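Local coordinates for A-type flavoprotein (Giardia intestinalis, PDB 2Q9U) that probably reduces dioxygen, as an oxygen-scavenging flavodiiron protein would, by passing electrons from a bound flavin mononucleotide to a mu-oxo-diiron centre, at residues N84-D89 with E114-L119; Y225-S228 with V232-R235; H271-A276 with I378-N383; E287-E292 with A302-D307. All blocks are in the same frame, centred on the assembly; numbering follows the deposited sequence.

Interaction 1: residues N84-D89 with E114-L119; sequences NHAEGD and EHLKIL. With FEO (mu-oxo-diiron), chain G.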
# COMPACT_ATOMS: atom_id res chain seq x y z
N ASN A 84 0.64 -33.80 8.76
CA ASN A 84 1.65 -34.01 7.74
C ASN A 84 2.83 -33.08 7.92
O ASN A 84 3.87 -33.28 7.30
CB ASN A 84 1.03 -33.72 6.35
CG ASN A 84 0.08 -34.81 5.90
OD1 ASN A 84 -1.10 -34.54 5.59
ND2 ASN A 84 0.58 -36.02 5.85
N HIS A 85 2.64 -32.02 8.72
CA HIS A 85 3.55 -30.83 8.69
C HIS A 85 3.22 -29.98 9.92
O HIS A 85 2.06 -29.86 10.30
CB HIS A 85 3.27 -30.10 7.36
CG HIS A 85 4.13 -28.90 7.07
ND1 HIS A 85 5.47 -28.82 7.36
CD2 HIS A 85 3.82 -27.77 6.39
CE1 HIS A 85 5.94 -27.66 6.94
NE2 HIS A 85 4.97 -27.01 6.33
N ALA A 86 4.23 -29.41 10.58
CA ALA A 86 4.01 -28.73 11.84
C ALA A 86 3.88 -27.21 11.70
O ALA A 86 3.63 -26.51 12.68
CB ALA A 86 5.14 -29.07 12.83
N GLU A 87 4.07 -26.69 10.48
CA GLU A 87 3.97 -25.25 10.25
C GLU A 87 2.60 -24.71 10.68
O GLU A 87 1.57 -25.40 10.52
CB GLU A 87 4.32 -24.86 8.80
CG GLU A 87 4.67 -23.36 8.65
CD GLU A 87 5.01 -22.99 7.24
OE1 GLU A 87 5.45 -23.90 6.49
OE2 GLU A 87 4.81 -21.81 6.88
N GLY A 88 2.60 -23.51 11.26
CA GLY A 88 1.39 -22.89 11.84
C GLY A 88 0.15 -22.85 10.96
O GLY A 88 -0.97 -23.01 11.45
N ASP A 89 0.34 -22.64 9.66
CA ASP A 89 -0.81 -22.58 8.76
C ASP A 89 -1.64 -23.87 8.71
O ASP A 89 -2.82 -23.82 8.40
CB ASP A 89 -0.44 -22.08 7.36
CG ASP A 89 0.68 -22.89 6.69
OD1 ASP A 89 1.60 -23.36 7.38
OD2 ASP A 89 0.64 -23.04 5.45
N GLU A 114 8.04 -33.97 17.35
CA GLU A 114 9.01 -33.07 17.99
C GLU A 114 8.71 -31.59 17.72
O GLU A 114 8.74 -30.76 18.64
CB GLU A 114 10.42 -33.43 17.53
CG GLU A 114 10.87 -34.77 18.14
CD GLU A 114 12.17 -35.33 17.57
OE1 GLU A 114 12.63 -34.89 16.49
OE2 GLU A 114 12.74 -36.22 18.23
N HIS A 115 8.40 -31.27 16.46
CA HIS A 115 8.13 -29.88 16.07
C HIS A 115 6.77 -29.41 16.61
O HIS A 115 6.67 -28.28 17.11
CB HIS A 115 8.27 -29.68 14.55
CG HIS A 115 9.68 -29.81 14.03
ND1 HIS A 115 9.98 -29.88 12.69
CD2 HIS A 115 10.86 -29.92 14.69
CE1 HIS A 115 11.29 -30.02 12.53
NE2 HIS A 115 11.85 -30.04 13.73
N LEU A 116 5.74 -30.25 16.51
CA LEU A 116 4.43 -29.91 17.08
C LEU A 116 4.51 -29.62 18.59
O LEU A 116 3.91 -28.66 19.09
CB LEU A 116 3.41 -31.06 16.85
CG LEU A 116 2.87 -31.26 15.45
CD1 LEU A 116 2.10 -32.62 15.33
CD2 LEU A 116 1.98 -30.09 15.01
N LYS A 117 5.23 -30.46 19.31
CA LYS A 117 5.38 -30.22 20.75
C LYS A 117 6.13 -28.92 21.07
O LYS A 117 5.73 -28.19 21.98
CB LYS A 117 6.07 -31.41 21.43
CG LYS A 117 5.24 -32.65 21.61
CD LYS A 117 6.18 -33.74 22.14
CE LYS A 117 5.48 -35.06 22.34
NZ LYS A 117 6.40 -36.10 22.95
N ILE A 118 7.18 -28.61 20.32
CA ILE A 118 7.97 -27.39 20.60
C ILE A 118 7.15 -26.14 20.28
O ILE A 118 7.17 -25.15 21.04
CB ILE A 118 9.29 -27.36 19.80
CG1 ILE A 118 10.26 -28.41 20.34
CG2 ILE A 118 9.96 -25.98 19.95
CD1 ILE A 118 11.47 -28.60 19.49
N LEU A 119 6.39 -26.20 19.21
CA LEU A 119 5.59 -25.09 18.78
C LEU A 119 4.33 -24.87 19.61
O LEU A 119 3.88 -23.80 19.76
CB LEU A 119 5.24 -25.21 17.31
CG LEU A 119 6.42 -24.95 16.40
CD1 LEU A 119 6.20 -25.39 15.02
CD2 LEU A 119 6.85 -23.51 16.48
FE1 FEO G . 1.44 -24.39 4.12
FE2 FEO G . 4.70 -25.17 4.97
O FEO G . 2.75 -24.69 5.39
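Ala86 presses its methyl group against the flank of the helix that runs through 114-119, and nearly all of the contact converges on this one small side chain. Its CB lies 3.6 Å from His115 CB and 4.0 Å from Leu116 CD2, close enough to the helix that the backbone at Leu116 also borders it. The CA atoms of Ala86 and Leu116 approach to 5.4 Å, bringing the loop backbone close to the helix. Leu119 meets the loop differently: its CD1 comes up to the carbonyl oxygen Ala86 O at 3.7 Å. No hydrogen bond crosses between the two segments. The loop follows strand 80-82 of the metallo-beta-lactamase-like domain and carries three of the iron ligands; His85 and Glu87 point away from the helix, and Asp89 lies farther along the loop. His85 NE2 (2.3 Å) and Glu87 OE1 (2.1 Å) bind the iron FE2, while Asp89 OD2 binds the iron FE1 at 2.1 Å; His90, His152, Asp171 and His230 complete the site. CG of His85 is anti to the backbone N (chi1 -177°), which carries the ring from the loop to the metal. Its ND1 is hydrogen-bonded to Asp155, and the same carboxylate, through its other oxygen, is hydrogen-bonded to His115 ND1, a second-shell link between iron ligand and helix. Towards the outside the contact thins: Lys117 is exposed on the far side of the helix, Ile118, also exposed, touches Lys381 of a second subunit, and Leu119, only partly buried, packs on Phe382 of that subunit.

Interaction 2: residues Y225-S228 with V232-R235; sequences YILS and VSWR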
# COMPACT_ATOMS: atom_id res chain seq x y z
N TYR A 225 -6.25 -38.98 -7.11
CA TYR A 225 -6.56 -37.67 -6.53
C TYR A 225 -5.41 -37.11 -5.72
O TYR A 225 -4.82 -37.84 -4.90
CB TYR A 225 -7.77 -37.78 -5.57
CG TYR A 225 -9.02 -38.34 -6.23
CD1 TYR A 225 -9.72 -37.59 -7.17
CD2 TYR A 225 -9.47 -39.65 -5.96
CE1 TYR A 225 -10.87 -38.09 -7.81
CE2 TYR A 225 -10.65 -40.18 -6.58
CZ TYR A 225 -11.33 -39.38 -7.50
OH TYR A 225 -12.46 -39.84 -8.13
N ILE A 226 -5.08 -35.83 -5.93
CA ILE A 226 -4.12 -35.18 -5.04
C ILE A 226 -4.84 -34.07 -4.29
O ILE A 226 -5.26 -33.05 -4.89
CB ILE A 226 -2.88 -34.63 -5.78
CG1 ILE A 226 -2.16 -35.76 -6.54
CG2 ILE A 226 -1.93 -33.97 -4.77
CD1 ILE A 226 -1.08 -35.21 -7.53
N LEU A 227 -5.06 -34.29 -3.00
CA LEU A 227 -5.74 -33.31 -2.16
C LEU A 227 -4.67 -32.53 -1.40
O LEU A 227 -4.01 -33.04 -0.51
CB LEU A 227 -6.73 -33.98 -1.20
CG LEU A 227 -7.80 -34.94 -1.74
CD1 LEU A 227 -8.88 -35.20 -0.69
CD2 LEU A 227 -8.42 -34.60 -3.09
N SER A 228 -4.50 -31.28 -1.80
CA SER A 228 -3.45 -30.43 -1.26
C SER A 228 -3.98 -29.64 -0.05
O SER A 228 -5.16 -29.51 0.11
CB SER A 228 -2.99 -29.44 -2.35
OG SER A 228 -1.96 -28.61 -1.82
N VAL A 232 -6.68 -25.33 -4.56
CA VAL A 232 -7.51 -26.37 -5.14
C VAL A 232 -6.76 -27.70 -5.23
O VAL A 232 -5.51 -27.76 -5.19
CB VAL A 232 -8.10 -25.99 -6.54
CG1 VAL A 232 -9.00 -24.78 -6.41
CG2 VAL A 232 -6.99 -25.73 -7.55
N SER A 233 -7.55 -28.76 -5.34
CA SER A 233 -7.01 -30.12 -5.43
C SER A 233 -7.11 -30.62 -6.87
O SER A 233 -7.70 -29.96 -7.75
CB SER A 233 -7.78 -31.02 -4.46
OG SER A 233 -7.42 -30.67 -3.15
N TRP A 234 -6.51 -31.79 -7.12
CA TRP A 234 -6.19 -32.23 -8.46
C TRP A 234 -6.78 -33.61 -8.77
O TRP A 234 -6.73 -34.56 -7.94
CB TRP A 234 -4.65 -32.30 -8.64
CG TRP A 234 -3.95 -31.01 -8.37
CD1 TRP A 234 -3.40 -30.59 -7.17
CD2 TRP A 234 -3.71 -29.96 -9.31
NE1 TRP A 234 -2.86 -29.33 -7.32
CE2 TRP A 234 -3.03 -28.92 -8.62
CE3 TRP A 234 -4.02 -29.79 -10.67
CZ2 TRP A 234 -2.63 -27.74 -9.25
CZ3 TRP A 234 -3.63 -28.57 -11.30
CH2 TRP A 234 -2.94 -27.58 -10.58
N ARG A 235 -7.30 -33.73 -9.98
CA ARG A 235 -7.76 -34.98 -10.54
C ARG A 235 -7.66 -34.95 -12.10
O ARG A 235 -7.38 -33.98 -12.66
CB ARG A 235 -9.18 -35.29 -10.05
CG ARG A 235 -10.22 -34.39 -10.69
CD ARG A 235 -11.56 -34.41 -10.05
NE ARG A 235 -12.44 -33.33 -10.42
CZ ARG A 235 -13.70 -33.23 -10.05
NH1 ARG A 235 -14.25 -34.15 -9.33
NH2 ARG A 235 -14.40 -32.23 -10.42
O HOH W 1 -14.27 -37.14 -8.63
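Segments 225-228 and 232-235 run antiparallel, their end-to-end directions 162° apart, and are joined at the hydrogen-bonded pair Ile226-Trp234, where Ile226 N donates to Trp234 O and Trp234 N to Ile226 O, each at 2.9 Å. Both bonds are fairly straight. On the face of this pair, Ile226 CB and Trp234 CB sit 4.1 Å apart, and the indole packs against helices 189-204 and 236-250, its NE1 bonded to Phe173 O. Towards the turn the link is made by a side chain: Ser233 OG, anti to its own carbonyl carbon (chi1 -70°), accepts a long, bent hydrogen bond from Ser228 N at 3.3 Å. At the other end the Tyr225 ring and the Arg235 chain cross obliquely, with Tyr225 CD1 3.7 Å from Arg235 CB and the ring and guanidinium planes 51° apart. A water loosely joins Tyr225 OH to Arg235 NH1, weakly on the arginine side, whereas the guanidinium forms a salt bridge with Asp185 and a cation-pi contact with Trp183. This short beta hairpin closes one edge of the second sheet of the metallo-beta-lactamase-like domain, its connection carrying the iron ligand His230.

Interaction 3: residues H271-A276 with I378-N383; sequences HRMALA and ITFKFN. With FMN (flavin mononucleotide), chain F.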
# COMPACT_ATOMS: atom_id res chain seq x y z
N HIS A 271 15.84 2.69 -16.06
CA HIS A 271 14.57 2.20 -16.64
C HIS A 271 14.51 2.28 -18.18
O HIS A 271 14.13 1.31 -18.84
CB HIS A 271 13.38 2.92 -16.03
CG HIS A 271 12.07 2.45 -16.58
ND1 HIS A 271 11.39 1.38 -16.04
CD2 HIS A 271 11.36 2.85 -17.66
CE1 HIS A 271 10.30 1.16 -16.74
NE2 HIS A 271 10.25 2.03 -17.73
N ARG A 272 14.87 3.42 -18.76
CA ARG A 272 14.86 3.55 -20.23
C ARG A 272 15.87 2.60 -20.91
O ARG A 272 15.56 2.01 -21.95
CB ARG A 272 15.15 4.98 -20.68
CG ARG A 272 15.11 5.18 -22.21
CD ARG A 272 13.67 5.11 -22.71
NE ARG A 272 13.51 5.04 -24.18
CZ ARG A 272 13.72 3.95 -24.93
NH1 ARG A 272 14.17 2.81 -24.42
NH2 ARG A 272 13.49 4.03 -26.23
N MET A 273 17.04 2.44 -20.32
CA MET A 273 18.00 1.48 -20.86
C MET A 273 17.44 0.06 -20.77
O MET A 273 17.65 -0.77 -21.68
CB MET A 273 19.32 1.56 -20.14
CG MET A 273 20.06 2.84 -20.40
SD MET A 273 20.88 2.76 -21.99
CE MET A 273 22.33 1.82 -21.47
N ALA A 274 16.73 -0.22 -19.67
CA ALA A 274 16.07 -1.52 -19.50
C ALA A 274 15.10 -1.79 -20.62
O ALA A 274 15.05 -2.92 -21.12
CB ALA A 274 15.33 -1.60 -18.13
N LEU A 275 14.34 -0.76 -21.03
CA LEU A 275 13.38 -0.96 -22.13
C LEU A 275 14.08 -1.30 -23.45
O LEU A 275 13.59 -2.12 -24.24
CB LEU A 275 12.48 0.29 -22.30
CG LEU A 275 11.42 0.55 -21.22
CD1 LEU A 275 10.83 1.96 -21.41
CD2 LEU A 275 10.30 -0.52 -21.28
N ALA A 276 15.20 -0.64 -23.73
CA ALA A 276 15.97 -0.92 -24.96
C ALA A 276 16.52 -2.35 -24.94
O ALA A 276 16.47 -3.07 -25.95
CB ALA A 276 17.13 0.11 -25.14
N ILE A 378 26.73 -2.82 -18.54
CA ILE A 378 26.69 -1.49 -19.15
C ILE A 378 26.50 -0.49 -18.03
O ILE A 378 25.58 -0.62 -17.25
CB ILE A 378 25.57 -1.35 -20.21
CG1 ILE A 378 25.85 -2.26 -21.42
CG2 ILE A 378 25.43 0.12 -20.63
CD1 ILE A 378 24.67 -2.44 -22.33
N THR A 379 27.41 0.47 -17.92
CA THR A 379 27.26 1.56 -16.98
C THR A 379 27.44 2.88 -17.72
O THR A 379 28.05 2.93 -18.80
CB THR A 379 28.24 1.46 -15.80
OG1 THR A 379 29.59 1.46 -16.29
CG2 THR A 379 28.03 0.18 -15.05
N PHE A 380 26.89 3.93 -17.14
CA PHE A 380 26.97 5.25 -17.75
C PHE A 380 26.71 6.30 -16.68
O PHE A 380 26.00 6.05 -15.70
CB PHE A 380 25.95 5.40 -18.89
CG PHE A 380 24.54 5.12 -18.49
CD1 PHE A 380 24.07 3.79 -18.39
CD2 PHE A 380 23.67 6.16 -18.18
CE1 PHE A 380 22.77 3.52 -18.00
CE2 PHE A 380 22.36 5.91 -17.80
CZ PHE A 380 21.90 4.59 -17.70
N LYS A 381 27.30 7.47 -16.87
CA LYS A 381 27.12 8.60 -15.96
C LYS A 381 25.91 9.49 -16.27
O LYS A 381 25.83 10.11 -17.28
CB LYS A 381 28.43 9.40 -15.82
CG LYS A 381 28.30 10.68 -15.14
CD LYS A 381 29.58 11.49 -15.29
CE LYS A 381 30.78 10.70 -14.97
NZ LYS A 381 31.71 11.42 -14.06
N PHE A 382 24.96 9.45 -15.36
CA PHE A 382 23.78 10.30 -15.34
C PHE A 382 22.68 10.02 -16.34
O PHE A 382 21.58 9.80 -15.95
CB PHE A 382 24.14 11.77 -15.27
CG PHE A 382 24.49 12.22 -13.91
CD1 PHE A 382 23.61 12.08 -12.87
CD2 PHE A 382 25.73 12.73 -13.66
CE1 PHE A 382 23.94 12.44 -11.65
CE2 PHE A 382 26.06 13.12 -12.39
CZ PHE A 382 25.16 12.97 -11.39
N ASN A 383 23.00 10.04 -17.61
CA ASN A 383 22.00 9.94 -18.65
C ASN A 383 22.37 9.04 -19.82
O ASN A 383 23.50 8.84 -20.07
CB ASN A 383 21.76 11.35 -19.10
CG ASN A 383 20.48 11.53 -19.83
OD1 ASN A 383 19.69 10.64 -19.96
ND2 ASN A 383 20.27 12.71 -20.30
N1 FMN F . 26.04 8.15 -7.75
C2 FMN F . 27.22 7.55 -7.40
O2 FMN F . 28.07 7.33 -8.28
N3 FMN F . 27.46 7.23 -6.08
C4 FMN F . 26.52 7.47 -5.10
O4 FMN F . 26.75 7.03 -3.97
C4A FMN F . 25.30 8.07 -5.45
N5 FMN F . 24.32 8.37 -4.50
C5A FMN F . 23.14 8.99 -4.91
C6 FMN F . 22.15 9.29 -3.97
C7 FMN F . 20.95 9.90 -4.37
C7M FMN F . 20.01 10.39 -3.29
C8 FMN F . 20.73 10.23 -5.70
C8M FMN F . 19.42 10.79 -6.18
C9 FMN F . 21.72 9.93 -6.64
C9A FMN F . 22.93 9.31 -6.26
N10 FMN F . 23.91 9.01 -7.20
C10 FMN F . 25.09 8.42 -6.79
C1' FMN F . 23.74 9.34 -8.65
C2' FMN F . 22.80 8.36 -9.36
O2' FMN F . 23.36 7.05 -9.46
C3' FMN F . 22.48 9.01 -10.71
O3' FMN F . 21.57 10.07 -10.45
C4' FMN F . 21.85 8.08 -11.73
O4' FMN F . 21.84 8.73 -13.00
C5' FMN F . 20.42 7.72 -11.36
O5' FMN F . 19.97 6.69 -12.23
P FMN F . 18.41 6.59 -12.55
O1P FMN F . 18.20 5.21 -13.14
O2P FMN F . 17.67 6.77 -11.25
O3P FMN F . 17.98 7.67 -13.53
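Met273 reaches from helix 269-283 to the edge strand 378-381 of a flavodoxin-like domain, in which helices pack on a five-stranded parallel sheet. It is the single helix residue that touches the strand within these segments, and the two backbones stay well apart, with 9.3 Å between the CA atoms of Met273 and Ile378. Its partners are Phe380 and Ile378, which both point from the strand towards the helix. The first torsion of Met273 (chi1 -68°) sets CG by the Phe380 ring, and bends at chi2 and chi3 return the terminal methyl to it. Met273 CG lies 3.7 Å from Phe380 CE1, while Met273 CE is 3.9 Å from that same ring carbon, Phe380 CE1. The sulfur takes part in a Met-aromatic contact, Met273 SD standing 5.0 Å from the centroid of the Phe380 ring in an oblique position, 30° off the normal. The Met273 and Phe380 side chains run alongside one another, pointing opposite ways. Leu389 on helix 386-409 packs on Met273 and Leu388 on Phe380, adding apolar neighbours from a second helix. Just past the strand the chain enters the flavin site: Phe382 O is 3.1 Å from the ribityl oxygen O4' of the flavin mononucleotide, and the Phe382 ring also meets His115 and Trp153 of a second subunit. Back at the start of the strand, the branch methyl of Ile378 completes the apolar contact, CG2 resting 3.6 Å from Met273 CE.

Interaction 4: residues E287-E292 with A302-D307; sequences ETVLLE and ALHTYD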
# COMPACT_ATOMS: atom_id res chain seq x y z
N GLU A 287 9.82 -14.19 -24.91
CA GLU A 287 9.00 -13.35 -24.04
C GLU A 287 9.94 -12.49 -23.18
O GLU A 287 11.04 -12.94 -22.80
CB GLU A 287 8.11 -14.19 -23.11
CG GLU A 287 7.17 -13.26 -22.31
CD GLU A 287 6.24 -13.96 -21.36
OE1 GLU A 287 6.49 -15.13 -21.02
OE2 GLU A 287 5.26 -13.29 -20.95
N THR A 288 9.51 -11.26 -22.88
CA THR A 288 10.29 -10.35 -22.04
C THR A 288 9.36 -9.76 -20.98
O THR A 288 8.26 -9.34 -21.29
CB THR A 288 10.92 -9.19 -22.85
OG1 THR A 288 9.88 -8.40 -23.44
CG2 THR A 288 11.86 -9.72 -23.94
N VAL A 289 9.82 -9.77 -19.73
CA VAL A 289 9.08 -9.23 -18.59
C VAL A 289 10.02 -8.22 -17.91
O VAL A 289 11.19 -8.51 -17.67
CB VAL A 289 8.66 -10.38 -17.60
CG1 VAL A 289 8.05 -9.83 -16.29
CG2 VAL A 289 7.68 -11.34 -18.28
N LEU A 290 9.51 -7.02 -17.64
CA LEU A 290 10.24 -6.04 -16.85
C LEU A 290 9.57 -5.90 -15.50
O LEU A 290 8.36 -5.65 -15.44
CB LEU A 290 10.27 -4.69 -17.60
CG LEU A 290 10.98 -3.50 -16.90
CD1 LEU A 290 11.54 -2.59 -17.96
CD2 LEU A 290 10.05 -2.69 -15.97
N LEU A 291 10.35 -6.05 -14.44
CA LEU A 291 9.86 -5.93 -13.07
C LEU A 291 10.62 -4.82 -12.37
O LEU A 291 11.81 -4.98 -12.11
CB LEU A 291 10.08 -7.26 -12.30
CG LEU A 291 9.40 -8.51 -12.85
CD1 LEU A 291 9.69 -9.68 -11.90
CD2 LEU A 291 7.88 -8.27 -12.95
N GLU A 292 9.95 -3.71 -12.07
CA GLU A 292 10.60 -2.64 -11.32
C GLU A 292 10.11 -2.65 -9.88
O GLU A 292 8.90 -2.71 -9.63
CB GLU A 292 10.31 -1.28 -11.96
CG GLU A 292 11.18 -0.14 -11.42
CD GLU A 292 11.60 0.82 -12.53
OE1 GLU A 292 11.85 0.35 -13.67
OE2 GLU A 292 11.67 2.04 -12.26
N ALA A 302 10.43 -13.90 -7.91
CA ALA A 302 10.62 -15.36 -7.83
C ALA A 302 9.83 -16.05 -8.93
O ALA A 302 10.36 -16.86 -9.67
CB ALA A 302 10.25 -15.91 -6.44
N LEU A 303 8.56 -15.68 -9.08
CA LEU A 303 7.73 -16.24 -10.15
C LEU A 303 8.39 -16.18 -11.54
O LEU A 303 8.42 -17.18 -12.29
CB LEU A 303 6.39 -15.50 -10.19
CG LEU A 303 5.42 -15.80 -11.35
CD1 LEU A 303 4.98 -17.30 -11.34
CD2 LEU A 303 4.22 -14.87 -11.31
N HIS A 304 8.90 -15.01 -11.91
CA HIS A 304 9.39 -14.80 -13.25
C HIS A 304 10.78 -15.34 -13.49
O HIS A 304 11.03 -15.91 -14.54
CB HIS A 304 9.21 -13.33 -13.71
CG HIS A 304 7.77 -12.99 -13.95
ND1 HIS A 304 7.06 -13.53 -15.00
CD2 HIS A 304 6.90 -12.22 -13.26
CE1 HIS A 304 5.82 -13.07 -14.97
NE2 HIS A 304 5.69 -12.29 -13.92
N THR A 305 11.66 -15.20 -12.51
CA THR A 305 13.01 -15.75 -12.60
C THR A 305 13.01 -17.29 -12.63
O THR A 305 13.87 -17.89 -13.29
CB THR A 305 13.95 -15.24 -11.47
OG1 THR A 305 13.39 -15.55 -10.18
CG2 THR A 305 14.17 -13.72 -11.58
N TYR A 306 12.10 -17.90 -11.88
CA TYR A 306 11.79 -19.33 -11.97
C TYR A 306 11.91 -19.95 -13.38
O TYR A 306 12.61 -20.88 -13.58
CB TYR A 306 10.43 -19.62 -11.33
CG TYR A 306 9.86 -21.01 -11.50
CD1 TYR A 306 10.28 -22.03 -10.73
CD2 TYR A 306 8.87 -21.27 -12.40
CE1 TYR A 306 9.74 -23.29 -10.86
CE2 TYR A 306 8.34 -22.50 -12.56
CZ TYR A 306 8.78 -23.52 -11.77
OH TYR A 306 8.26 -24.74 -11.90
N ASP A 307 11.23 -19.34 -14.34
CA ASP A 307 11.05 -19.96 -15.65
C ASP A 307 11.57 -19.06 -16.76
O ASP A 307 11.14 -19.16 -17.91
CB ASP A 307 9.58 -20.30 -15.89
CG ASP A 307 8.72 -19.06 -16.04
OD1 ASP A 307 9.23 -17.94 -15.80
OD2 ASP A 307 7.53 -19.19 -16.38
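An apolar strand-to-helix contact, with an imidazole ring as its centrepiece, joins the edge strand 287-292 of the flavodoxin-like sheet to the last turns of helix 298-306. Alternate strand residues Val289 and Leu291 point at the helix, and both land on His304. Val289 CG1 sits over one face of the imidazole, 3.9 Å from the centroid of the His304 ring and just 6° off its normal, a well-centred CH-pi contact. CG1 is anti to the Val289 backbone N (chi1 172°), the rotation that aims this methyl at the ring, while Val289 CG2 comes 4.0 Å from His304 ND1. Leu291 approaches obliquely, with its CD1 4.0 Å from His304 CD2. Over the opposite face lies Leu303 CG of the same helix, 4.3 Å above the plane, leaving the imidazole sandwiched between aliphatic groups. The ring nitrogen has a partner of its own: His304 ND1 is hydrogen-bonded to Lys258 NZ, and this lysine also forms a salt bridge with Asp307. Such a bond would have ND1 accepting from the ammonium, which would probably disfavour a charged imidazole. Outside the helix contact, Thr288 N on the strand is hydrogen-bonded to Ser180 of a third subunit. A parallel edge strand packed by the helix that follows it, on the way to the central strand 310-314, is the beta-alpha-beta crossover characteristic of the flavodoxin fold.

In the fold
Interactions 1 and 2 belong to the metallo-beta-lactamase-like domain, interactions 3 and 4 to the flavodoxin-like one. Interaction 1 supplies iron ligands directly; interaction 2, its centre about 23 Å away, has the Ser228 side chain about 8 Å from the diiron group. Interactions 3 and 4 meet, their centres about 19 Å apart: His271 ND1 lies 2.6 Å from Glu292 OE1, a probable hydrogen bond, and Leu290 packs on Ala274. Within one chain interactions 1 and 3 have centres about 48 Å apart, yet the assembly unites their sites, the loop after strand 378-381 of one chain meeting helix 110-120 of a second subunit and setting a flavin near the irons.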